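Local coordinates for serine protease pet (Escherichia coli, PDB 4OM9), which is a secreted autotransporter serine protease and enterotoxin of enteroaggregative Escherichia coli, its passenger domain built on a long beta-helix and probably cleaving host alpha-fodrin, at residues N412-G415 with G421-F424; K441-T446 with T450-S455; V481-H486 with L496-D501. All coordinates share one frame; numbering follows the deposited sequence.

Contact 1 of 3, residues N412-G415 with G421-F424; sequences NALG and GIFF
Leu414 meets Ile422 inside the protein through one methyl branch. Its CB leaves the backbone in the direction of residues 421-424, and CG follows beside the backbone N, anti to the carbonyl carbon (chi1 -87°), with the two methyls forking from it. CD2 does the touching: it lies 4.1 Å from CB of Ile422 and equally far, 4.1 Å, from CG2 of Ile422, so it rests on the branch point of the isoleucine and one of its methyls. The two side chains cross obliquely, and the two segments together bury 146 Å², both sides summed. This is the inside of a turn of the right-handed parallel beta-helix of autotransporter passenger domains: residues 412-415 belong to the loop after strand 404-408, and 422-424 is the next strand, lying parallel to 397-399 in the neighbouring coil. Ile397 touches both Leu414 and Ile422, while Phe440 reaches the same pair from the following coil. The backbones come nearest at two glycines, with CA of Gly415 4.4 Å from CA of Gly421, so the chain runs close to itself at two residues that lack side chains. Gly421 also has a positive phi of 59°, a conformation that glycine adopts readily.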
ATOM      1  N   ASN A 412      24.641  -4.269  19.278  1.00 42.75           N
ATOM      2  CA  ASN A 412      24.256  -5.670  19.159  1.00 39.93           C
ATOM      3  C   ASN A 412      23.220  -6.088  20.216  1.00 37.12           C
ATOM      4  O   ASN A 412      23.317  -7.156  20.821  1.00 35.79           O
ATOM      5  CB  ASN A 412      25.497  -6.552  19.261  1.00 41.11           C
ATOM      6  CG  ASN A 412      25.366  -7.838  18.461  1.00 49.94           C
ATOM      7  OD1 ASN A 412      24.813  -7.846  17.358  1.00 47.81           O
ATOM      8  ND2 ASN A 412      25.876  -8.930  19.012  1.00 51.09           N
ATOM      9  N   ALA A 413      22.243  -5.221  20.436  1.00 30.23           N
ATOM     10  CA  ALA A 413      21.202  -5.453  21.443  1.00 31.16           C
ATOM     11  C   ALA A 413      20.189  -6.525  21.061  1.00 29.74           C
ATOM     12  O   ALA A 413      19.575  -7.093  21.936  1.00 30.09           O
ATOM     13  CB  ALA A 413      20.471  -4.162  21.742  1.00 27.40           C
ATOM     14  N   LEU A 414      19.996  -6.792  19.771  1.00 26.74           N
ATOM     15  CA  LEU A 414      19.035  -7.809  19.351  1.00 26.91           C
ATOM     16  C   LEU A 414      19.671  -9.182  19.434  1.00 28.30           C
ATOM     17  O   LEU A 414      20.816  -9.307  19.879  1.00 29.40           O
ATOM     18  CB  LEU A 414      18.497  -7.527  17.937  1.00 25.70           C
ATOM     19  CG  LEU A 414      17.283  -6.590  17.893  1.00 25.34           C
ATOM     20  CD1 LEU A 414      16.857  -6.214  16.438  1.00 25.41           C
ATOM     21  CD2 LEU A 414      16.064  -7.127  18.696  1.00 25.54           C
ATOM     22  N   GLY A 415      18.924 -10.207  19.030  1.00 26.86           N
ATOM     23  CA  GLY A 415      19.313 -11.590  19.232  1.00 27.59           C
ATOM     24  C   GLY A 415      19.964 -12.274  18.047  1.00 29.09           C
ATOM     25  O   GLY A 415      20.338 -11.633  17.070  1.00 27.86           O
ATOM     26  N   GLY A 421      16.136 -12.491  16.445  1.00 31.74           N
ATOM     27  CA  GLY A 421      15.404 -12.812  17.653  1.00 33.32           C
ATOM     28  C   GLY A 421      14.255 -11.890  18.019  1.00 31.02           C
ATOM     29  O   GLY A 421      13.988 -11.701  19.201  1.00 29.58           O
ATOM     30  N   ILE A 422      13.576 -11.322  17.023  1.00 28.09           N
ATOM     31  CA  ILE A 422      12.377 -10.549  17.302  1.00 27.85           C
ATOM     32  C   ILE A 422      11.251 -10.908  16.315  1.00 28.48           C
ATOM     33  O   ILE A 422      11.465 -11.213  15.129  1.00 28.83           O
ATOM     34  CB  ILE A 422      12.689  -9.026  17.314  1.00 27.04           C
ATOM     35  CG1 ILE A 422      11.446  -8.219  17.720  1.00 26.86           C
ATOM     36  CG2 ILE A 422      13.305  -8.558  15.989  1.00 26.95           C
ATOM     37  CD1 ILE A 422      11.738  -6.814  18.207  1.00 26.12           C
ATOM     38  N   PHE A 423      10.042 -10.936  16.847  1.00 29.34           N
ATOM     39  CA  PHE A 423       8.903 -11.518  16.161  1.00 31.98           C
ATOM     40  C   PHE A 423       7.720 -10.641  16.485  1.00 31.29           C
ATOM     41  O   PHE A 423       7.548 -10.232  17.632  1.00 31.14           O
ATOM     42  CB  PHE A 423       8.667 -12.973  16.597  1.00 32.56           C
ATOM     43  CG  PHE A 423       9.877 -13.855  16.425  1.00 34.17           C
ATOM     44  CD1 PHE A 423      10.890 -13.871  17.385  1.00 30.76           C
ATOM     45  CD2 PHE A 423      10.018 -14.652  15.291  1.00 35.40           C
ATOM     46  CE1 PHE A 423      12.027 -14.658  17.209  1.00 34.52           C
ATOM     47  CE2 PHE A 423      11.149 -15.442  15.110  1.00 33.03           C
ATOM     48  CZ  PHE A 423      12.149 -15.446  16.069  1.00 34.56           C
ATOM     49  N   PHE A 424       6.932 -10.331  15.459  1.00 29.76           N
ATOM     50  CA  PHE A 424       5.811  -9.430  15.588  1.00 29.75           C
ATOM     51  C   PHE A 424       4.564 -10.162  15.147  1.00 30.78           C
ATOM     52  O   PHE A 424       4.446 -10.438  13.961  1.00 31.32           O
ATOM     53  CB  PHE A 424       5.985  -8.189  14.714  1.00 29.35           C
ATOM     54  CG  PHE A 424       7.348  -7.529  14.797  1.00 28.49           C
ATOM     55  CD1 PHE A 424       8.433  -8.046  14.112  1.00 28.48           C
ATOM     56  CD2 PHE A 424       7.513  -6.342  15.493  1.00 27.77           C
ATOM     57  CE1 PHE A 424       9.679  -7.429  14.185  1.00 27.78           C
ATOM     58  CE2 PHE A 424       8.755  -5.705  15.549  1.00 27.07           C
ATOM     59  CZ  PHE A 424       9.840  -6.253  14.912  1.00 27.08           C
TER

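Contact 2 of 3, residues K441-T446 with T450-S455; sequences KKIAAT and TTITNS
Ile443 and Ile452 face each other end to end, their CD1 methyls 3.6 Å apart. Along 441-446, Lys441 and Lys442 lead up to this pair and engage the loop holding Asp418 and Tyr419 instead of the second segment. At Ile443, CG1 stands beside the backbone N and anti to the carbonyl carbon (chi1 -55°), while CG2 takes the place anti to N. Both branches thereby flank the methyl of the other isoleucine: CD1 of Ile452 lies 3.9 Å from CG1 of Ile443 and 4.0 Å from CG2 of Ile443. One terminal methyl thus meets three carbons of its partner, with Tyr473 of the next coil touching both isoleucines.

Ala444 forms the centre of an inverse gamma turn, marked by a weak bond of 3.2 Å from Ala445 N to Ile443 O. The two segments run along different faces of the right-handed beta-helix: the weakly bonded strand 444-445 pairs with 422-424 on one face, whereas 451-453 sits between 429-432 and 476-477 on another. Such a corner brings inward-pointing residues of two faces together in the core, and the CA separation accordingly narrows from 9.6 Å between Ile443 and Ile452 to 6.4 Å between Ala445 and Thr450.

The next inward residue, Ala445, meets the forked end of Thr450: CB of Ala445 is 4.0 Å from both CB and OG1 of Thr450, with CG2 of Thr450 nearly as close. Thr450 holds OG1 beside its own backbone N (chi1 -63°), so the hydroxyl and the methyl both border the alanine.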
ATOM      1  N   LYS A 441      18.618 -11.361   8.188  1.00 26.57           N
ATOM      2  CA  LYS A 441      18.406 -12.239   7.070  1.00 26.97           C
ATOM      3  C   LYS A 441      16.932 -12.080   6.631  1.00 30.78           C
ATOM      4  O   LYS A 441      16.631 -11.990   5.441  1.00 30.85           O
ATOM      5  CB  LYS A 441      18.712 -13.672   7.475  1.00 30.63           C
ATOM      6  CG  LYS A 441      18.857 -14.656   6.348  1.00 37.99           C
ATOM      7  CD  LYS A 441      20.321 -15.043   6.134  1.00 44.60           C
ATOM      8  CE  LYS A 441      20.402 -16.371   5.382  1.00 54.78           C
ATOM      9  NZ  LYS A 441      19.394 -16.452   4.261  1.00 54.21           N
ATOM     10  N   LYS A 442      16.032 -12.026   7.621  1.00 37.69           N
ATOM     11  CA  LYS A 442      14.583 -11.881   7.424  1.00 36.53           C
ATOM     12  C   LYS A 442      13.935 -11.187   8.631  1.00 36.49           C
ATOM     13  O   LYS A 442      14.251 -11.518   9.776  1.00 34.06           O
ATOM     14  CB  LYS A 442      13.914 -13.246   7.207  1.00 37.05           C
ATOM     15  CG  LYS A 442      14.031 -13.792   5.798  1.00 42.17           C
ATOM     16  CD  LYS A 442      13.275 -15.104   5.618  1.00 43.79           C
ATOM     17  CE  LYS A 442      14.003 -16.282   6.259  1.00 49.46           C
ATOM     18  NZ  LYS A 442      13.567 -17.578   5.661  1.00 58.94           N
ATOM     19  N   ILE A 443      13.047 -10.222   8.388  1.00 30.46           N
ATOM     20  CA  ILE A 443      12.244  -9.685   9.484  1.00 31.21           C
ATOM     21  C   ILE A 443      10.999 -10.539   9.674  1.00 31.38           C
ATOM     22  O   ILE A 443      10.239 -10.736   8.723  1.00 29.43           O
ATOM     23  CB  ILE A 443      11.781  -8.253   9.251  1.00 30.27           C
ATOM     24  CG1 ILE A 443      12.953  -7.340   8.967  1.00 29.04           C
ATOM     25  CG2 ILE A 443      10.998  -7.764  10.462  1.00 27.37           C
ATOM     26  CD1 ILE A 443      12.606  -6.223   7.938  1.00 30.08           C
ATOM     27  N   ALA A 444      10.778 -11.031  10.890  1.00 29.05           N
ATOM     28  CA  ALA A 444       9.615 -11.869  11.147  1.00 28.41           C
ATOM     29  C   ALA A 444       8.387 -11.054  11.575  1.00 29.82           C
ATOM     30  O   ALA A 444       8.059 -10.959  12.772  1.00 29.27           O
ATOM     31  CB  ALA A 444       9.940 -12.914  12.185  1.00 28.84           C
ATOM     32  N   ALA A 445       7.697 -10.505  10.569  1.00 25.06           N
ATOM     33  CA  ALA A 445       6.555  -9.622  10.758  1.00 24.11           C
ATOM     34  C   ALA A 445       5.369 -10.267  10.107  1.00 24.44           C
ATOM     35  O   ALA A 445       5.524 -10.763   8.996  1.00 25.52           O
ATOM     36  CB  ALA A 445       6.839  -8.260  10.148  1.00 24.19           C
ATOM     37  N   THR A 446       4.202 -10.310  10.770  1.00 31.02           N
ATOM     38  CA  THR A 446       3.030 -10.919  10.123  1.00 33.10           C
ATOM     39  C   THR A 446       2.220  -9.919   9.336  1.00 31.01           C
ATOM     40  O   THR A 446       1.572 -10.292   8.389  1.00 32.16           O
ATOM     41  CB  THR A 446       2.055 -11.628  11.114  1.00 36.06           C
ATOM     42  OG1 THR A 446       1.449 -10.677  12.010  1.00 34.98           O
ATOM     43  CG2 THR A 446       2.795 -12.583  11.924  1.00 36.85           C
ATOM     44  N   THR A 450       3.339  -3.748  11.969  1.00 26.42           N
ATOM     45  CA  THR A 450       4.750  -3.633  12.321  1.00 28.84           C
ATOM     46  C   THR A 450       5.459  -2.520  11.539  1.00 32.33           C
ATOM     47  O   THR A 450       5.314  -2.405  10.314  1.00 32.99           O
ATOM     48  CB  THR A 450       5.501  -4.965  12.060  1.00 26.79           C
ATOM     49  OG1 THR A 450       4.964  -5.991  12.897  1.00 27.49           O
ATOM     50  CG2 THR A 450       6.991  -4.823  12.319  1.00 26.79           C
ATOM     51  N   THR A 451       6.228  -1.706  12.254  1.00 28.72           N
ATOM     52  CA  THR A 451       7.064  -0.712  11.615  1.00 30.54           C
ATOM     53  C   THR A 451       8.461  -0.721  12.241  1.00 31.79           C
ATOM     54  O   THR A 451       8.627  -0.834  13.471  1.00 31.60           O
ATOM     55  CB  THR A 451       6.464   0.692  11.726  1.00 32.25           C
ATOM     56  OG1 THR A 451       5.097   0.661  11.295  1.00 34.00           O
ATOM     57  CG2 THR A 451       7.259   1.686  10.861  1.00 33.01           C
ATOM     58  N   ILE A 452       9.464  -0.641  11.377  1.00 25.57           N
ATOM     59  CA  ILE A 452      10.843  -0.467  11.809  1.00 25.56           C
ATOM     60  C   ILE A 452      11.174   0.964  11.523  1.00 28.12           C
ATOM     61  O   ILE A 452      10.988   1.429  10.409  1.00 28.97           O
ATOM     62  CB  ILE A 452      11.792  -1.424  11.089  1.00 25.15           C
ATOM     63  CG1 ILE A 452      11.459  -2.868  11.497  1.00 25.06           C
ATOM     64  CG2 ILE A 452      13.252  -1.058  11.370  1.00 25.47           C
ATOM     65  CD1 ILE A 452      12.240  -3.940  10.754  1.00 24.79           C
ATOM     66  N   THR A 453      11.608   1.682  12.544  1.00 28.28           N
ATOM     67  CA  THR A 453      11.824   3.115  12.421  1.00 29.49           C
ATOM     68  C   THR A 453      13.159   3.545  13.014  1.00 29.76           C
ATOM     69  O   THR A 453      13.947   2.722  13.482  1.00 28.09           O
ATOM     70  CB  THR A 453      10.705   3.906  13.123  1.00 31.23           C
ATOM     71  OG1 THR A 453      10.795   5.283  12.733  1.00 37.07           O
ATOM     72  CG2 THR A 453      10.842   3.789  14.678  1.00 33.58           C
ATOM     73  N   ASN A 454      13.415   4.843  12.991  1.00 30.63           N
ATOM     74  CA  ASN A 454      14.533   5.388  13.734  1.00 33.85           C
ATOM     75  C   ASN A 454      14.254   6.821  14.149  1.00 38.15           C
ATOM     76  O   ASN A 454      14.263   7.725  13.318  1.00 33.88           O
ATOM     77  CB  ASN A 454      15.817   5.320  12.928  1.00 33.31           C
ATOM     78  CG  ASN A 454      16.952   6.074  13.594  1.00 40.63           C
ATOM     79  OD1 ASN A 454      17.045   6.097  14.817  1.00 41.05           O
ATOM     80  ND2 ASN A 454      17.798   6.728  12.796  1.00 36.77           N
ATOM     81  N   SER A 455      14.009   7.006  15.446  1.00 31.63           N
ATOM     82  CA  SER A 455      13.584   8.280  16.001  1.00 32.57           C
ATOM     83  C   SER A 455      14.753   9.228  16.209  1.00 34.70           C
ATOM     84  O   SER A 455      14.568  10.384  16.579  1.00 39.16           O
ATOM     85  CB  SER A 455      12.842   8.049  17.335  1.00 33.70           C
ATOM     86  OG  SER A 455      13.670   7.409  18.305  1.00 30.70           O
TER

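Contact 3 of 3, residues V481-H486 with L496-D501; sequences VRLEHH and LILDGD
The His485 imidazole carries Leu496 CB over one face, 3.6 Å from the ring centroid and only 12° off the ring normal, which makes it a CH-pi contact centred on the ring. The nearest ring atom to this methylene is NE2 of His485, 3.5 Å from CB of Leu496. Both ring nitrogens are hydrogen-bonded to carbonyls: ND1 to Val465 O in the coil before, and NE2 to Ala494 O just ahead of the second segment. These bonds would fix the ring's rotation, and two carbonyl acceptors imply hydrogens on both nitrogens, consistent with a protonated imidazolium. The neighbouring His486 ring has Glu484 CB over one face, 3.7 Å above its plane and displaced toward the rim.

With CG anti to the backbone N (chi1 -180°), His485 extends into the core, where it and Leu496 run antiparallel alongside each other; CD2 of Leu496 lies 4.0 Å from CB of His485. One inward position earlier on the first strand, Leu483 approaches Leu498 tip to tip, CD2 of Leu483 being 4.2 Å from CD2 of Leu498. This is a looser meeting, and Leu463 and Tyr473 add to its apolar surroundings. Strands 481-486 and 496-498 are thus joined by inward side chains packing across one coil, as in the core of a right-handed parallel beta-helix.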
ATOM      1  N   VAL A 481      15.959   6.258   8.387  1.00 29.48           N
ATOM      2  CA  VAL A 481      16.483   4.941   8.055  1.00 28.90           C
ATOM      3  C   VAL A 481      17.039   4.889   6.615  1.00 29.13           C
ATOM      4  O   VAL A 481      16.571   5.597   5.723  1.00 29.48           O
ATOM      5  CB  VAL A 481      15.382   3.868   8.229  1.00 28.08           C
ATOM      6  CG1 VAL A 481      15.869   2.492   7.840  1.00 27.61           C
ATOM      7  CG2 VAL A 481      14.824   3.862   9.680  1.00 27.86           C
ATOM      8  N   ARG A 482      18.050   4.062   6.400  1.00 31.68           N
ATOM      9  CA  ARG A 482      18.456   3.701   5.053  1.00 32.86           C
ATOM     10  C   ARG A 482      18.321   2.200   4.947  1.00 32.67           C
ATOM     11  O   ARG A 482      18.708   1.482   5.875  1.00 29.68           O
ATOM     12  CB  ARG A 482      19.882   4.153   4.750  1.00 31.54           C
ATOM     13  CG  ARG A 482      20.569   3.389   3.644  1.00 34.35           C
ATOM     14  CD  ARG A 482      22.007   3.873   3.518  1.00 35.79           C
ATOM     15  NE  ARG A 482      22.807   3.069   2.599  1.00 36.78           N
ATOM     16  CZ  ARG A 482      23.022   3.373   1.322  1.00 40.64           C
ATOM     17  NH1 ARG A 482      22.482   4.462   0.786  1.00 40.16           N
ATOM     18  NH2 ARG A 482      23.787   2.583   0.579  1.00 39.36           N
ATOM     19  N   LEU A 483      17.745   1.736   3.836  1.00 32.68           N
ATOM     20  CA  LEU A 483      17.485   0.315   3.632  1.00 31.22           C
ATOM     21  C   LEU A 483      18.416  -0.270   2.592  1.00 30.22           C
ATOM     22  O   LEU A 483      18.501   0.270   1.496  1.00 30.45           O
ATOM     23  CB  LEU A 483      16.048   0.097   3.189  1.00 28.46           C
ATOM     24  CG  LEU A 483      15.645  -1.325   2.790  1.00 31.19           C
ATOM     25  CD1 LEU A 483      15.790  -2.277   3.939  1.00 27.98           C
ATOM     26  CD2 LEU A 483      14.216  -1.343   2.340  1.00 30.63           C
ATOM     27  N   GLU A 484      19.083  -1.376   2.925  1.00 28.16           N
ATOM     28  CA  GLU A 484      20.008  -2.020   2.007  1.00 28.58           C
ATOM     29  C   GLU A 484      19.700  -3.492   1.787  1.00 28.37           C
ATOM     30  O   GLU A 484      19.568  -4.249   2.728  1.00 31.53           O
ATOM     31  CB  GLU A 484      21.460  -1.871   2.503  1.00 28.94           C
ATOM     32  CG  GLU A 484      21.904  -0.436   2.626  1.00 31.34           C
ATOM     33  CD  GLU A 484      23.353  -0.279   3.024  1.00 32.98           C
ATOM     34  OE1 GLU A 484      24.030  -1.301   3.255  1.00 32.51           O
ATOM     35  OE2 GLU A 484      23.817   0.880   3.111  1.00 39.53           O
ATOM     36  N   HIS A 485      19.617  -3.909   0.534  1.00 28.74           N
ATOM     37  CA  HIS A 485      19.494  -5.328   0.212  1.00 28.79           C
ATOM     38  C   HIS A 485      20.739  -5.726  -0.610  1.00 29.48           C
ATOM     39  O   HIS A 485      20.668  -5.807  -1.823  1.00 29.98           O
ATOM     40  CB  HIS A 485      18.178  -5.566  -0.540  1.00 28.79           C
ATOM     41  CG  HIS A 485      17.919  -6.986  -0.931  1.00 29.00           C
ATOM     42  ND1 HIS A 485      18.088  -8.047  -0.069  1.00 28.76           N
ATOM     43  CD2 HIS A 485      17.455  -7.517  -2.085  1.00 29.53           C
ATOM     44  CE1 HIS A 485      17.755  -9.168  -0.677  1.00 29.15           C
ATOM     45  NE2 HIS A 485      17.365  -8.876  -1.903  1.00 29.64           N
ATOM     46  N   HIS A 486      21.880  -5.920   0.067  1.00 29.58           N
ATOM     47  CA  HIS A 486      23.172  -6.218  -0.572  1.00 32.68           C
ATOM     48  C   HIS A 486      23.603  -7.674  -0.418  1.00 35.81           C
ATOM     49  O   HIS A 486      23.586  -8.232   0.685  1.00 33.35           O
ATOM     50  CB  HIS A 486      24.279  -5.348   0.010  1.00 30.50           C
ATOM     51  CG  HIS A 486      24.066  -3.876  -0.160  1.00 30.50           C
ATOM     52  ND1 HIS A 486      24.938  -2.946   0.345  1.00 30.79           N
ATOM     53  CD2 HIS A 486      23.082  -3.186  -0.791  1.00 31.14           C
ATOM     54  CE1 HIS A 486      24.513  -1.728   0.029  1.00 30.99           C
ATOM     55  NE2 HIS A 486      23.390  -1.848  -0.654  1.00 33.00           N
ATOM     56  N   LEU A 496      13.787  -9.719  -2.405  1.00 30.90           N
ATOM     57  CA  LEU A 496      13.188  -9.012  -1.283  1.00 28.89           C
ATOM     58  C   LEU A 496      11.937  -8.296  -1.776  1.00 29.00           C
ATOM     59  O   LEU A 496      12.014  -7.416  -2.650  1.00 29.37           O
ATOM     60  CB  LEU A 496      14.165  -8.015  -0.669  1.00 28.46           C
ATOM     61  CG  LEU A 496      13.538  -7.114   0.395  1.00 27.79           C
ATOM     62  CD1 LEU A 496      12.936  -7.956   1.512  1.00 27.32           C
ATOM     63  CD2 LEU A 496      14.528  -6.090   0.945  1.00 27.57           C
ATOM     64  N   ILE A 497      10.794  -8.696  -1.217  1.00 28.77           N
ATOM     65  CA  ILE A 497       9.491  -8.164  -1.593  1.00 28.97           C
ATOM     66  C   ILE A 497       8.885  -7.330  -0.463  1.00 28.49           C
ATOM     67  O   ILE A 497       8.681  -7.826   0.631  1.00 27.76           O
ATOM     68  CB  ILE A 497       8.536  -9.308  -1.965  1.00 30.65           C
ATOM     69  CG1 ILE A 497       9.152 -10.139  -3.093  1.00 32.05           C
ATOM     70  CG2 ILE A 497       7.167  -8.763  -2.360  1.00 31.06           C
ATOM     71  CD1 ILE A 497       8.833 -11.623  -3.018  1.00 32.14           C
ATOM     72  N   LEU A 498       8.634  -6.054  -0.717  1.00 28.31           N
ATOM     73  CA  LEU A 498       8.058  -5.185   0.301  1.00 27.80           C
ATOM     74  C   LEU A 498       6.572  -5.004   0.018  1.00 29.58           C
ATOM     75  O   LEU A 498       6.202  -4.526  -1.081  1.00 30.87           O
ATOM     76  CB  LEU A 498       8.767  -3.834   0.339  1.00 27.75           C
ATOM     77  CG  LEU A 498      10.143  -3.677   1.025  1.00 31.44           C
ATOM     78  CD1 LEU A 498      10.702  -4.982   1.666  1.00 28.10           C
ATOM     79  CD2 LEU A 498      11.158  -3.044   0.091  1.00 27.82           C
ATOM     80  N   ASP A 499       5.757  -5.407   1.001  1.00 34.49           N
ATOM     81  CA  ASP A 499       4.279  -5.457   0.984  1.00 38.62           C
ATOM     82  C   ASP A 499       3.627  -4.331   1.755  1.00 37.12           C
ATOM     83  O   ASP A 499       2.387  -4.206   1.773  1.00 36.91           O
ATOM     84  CB  ASP A 499       3.773  -6.756   1.643  1.00 41.85           C
ATOM     85  CG  ASP A 499       2.984  -7.598   0.713  1.00 41.87           C
ATOM     86  OD1 ASP A 499       2.930  -7.219  -0.464  1.00 51.85           O
ATOM     87  OD2 ASP A 499       2.445  -8.637   1.134  1.00 42.31           O
ATOM     88  N   GLY A 500       4.451  -3.602   2.503  1.00 28.85           N
ATOM     89  CA  GLY A 500       3.962  -2.549   3.374  1.00 28.44           C
ATOM     90  C   GLY A 500       4.431  -1.191   2.900  1.00 29.95           C
ATOM     91  O   GLY A 500       4.978  -1.061   1.808  1.00 29.29           O
ATOM     92  N   ASP A 501       4.218  -0.177   3.728  1.00 30.25           N
ATOM     93  CA  ASP A 501       4.644   1.174   3.396  1.00 33.36           C
ATOM     94  C   ASP A 501       6.108   1.389   3.756  1.00 31.88           C
ATOM     95  O   ASP A 501       6.557   1.033   4.862  1.00 28.55           O
ATOM     96  CB  ASP A 501       3.765   2.202   4.113  1.00 33.48           C
ATOM     97  CG  ASP A 501       2.344   2.146   3.654  1.00 33.93           C
ATOM     98  OD1 ASP A 501       2.122   2.257   2.425  1.00 37.21           O
ATOM     99  OD2 ASP A 501       1.446   1.966   4.505  1.00 39.91           O
TER

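The three contacts follow in series along the chain, each closing before the next opens, and trace the beta-helix core. Contacts 1 and 2 have centres about 10 Å apart and join directly by neighbouring parallel strands: Phe424 N lies 3.0 Å from Ala444 O and Phe424 O 3.2 Å from Thr446 N, both probable hydrogen bonds. Phe423 CD2 also packs 3.6 Å from Ala444 CB. Contact 3 touches contact 2 more lightly, Val481 CG2 lying 3.7 Å from Asn454 CB, with centres again about 10 Å apart. Contacts 1 and 3 do not touch, their nearest atoms being about 12 Å apart. All three belong to the beta-helix part of the passenger domain.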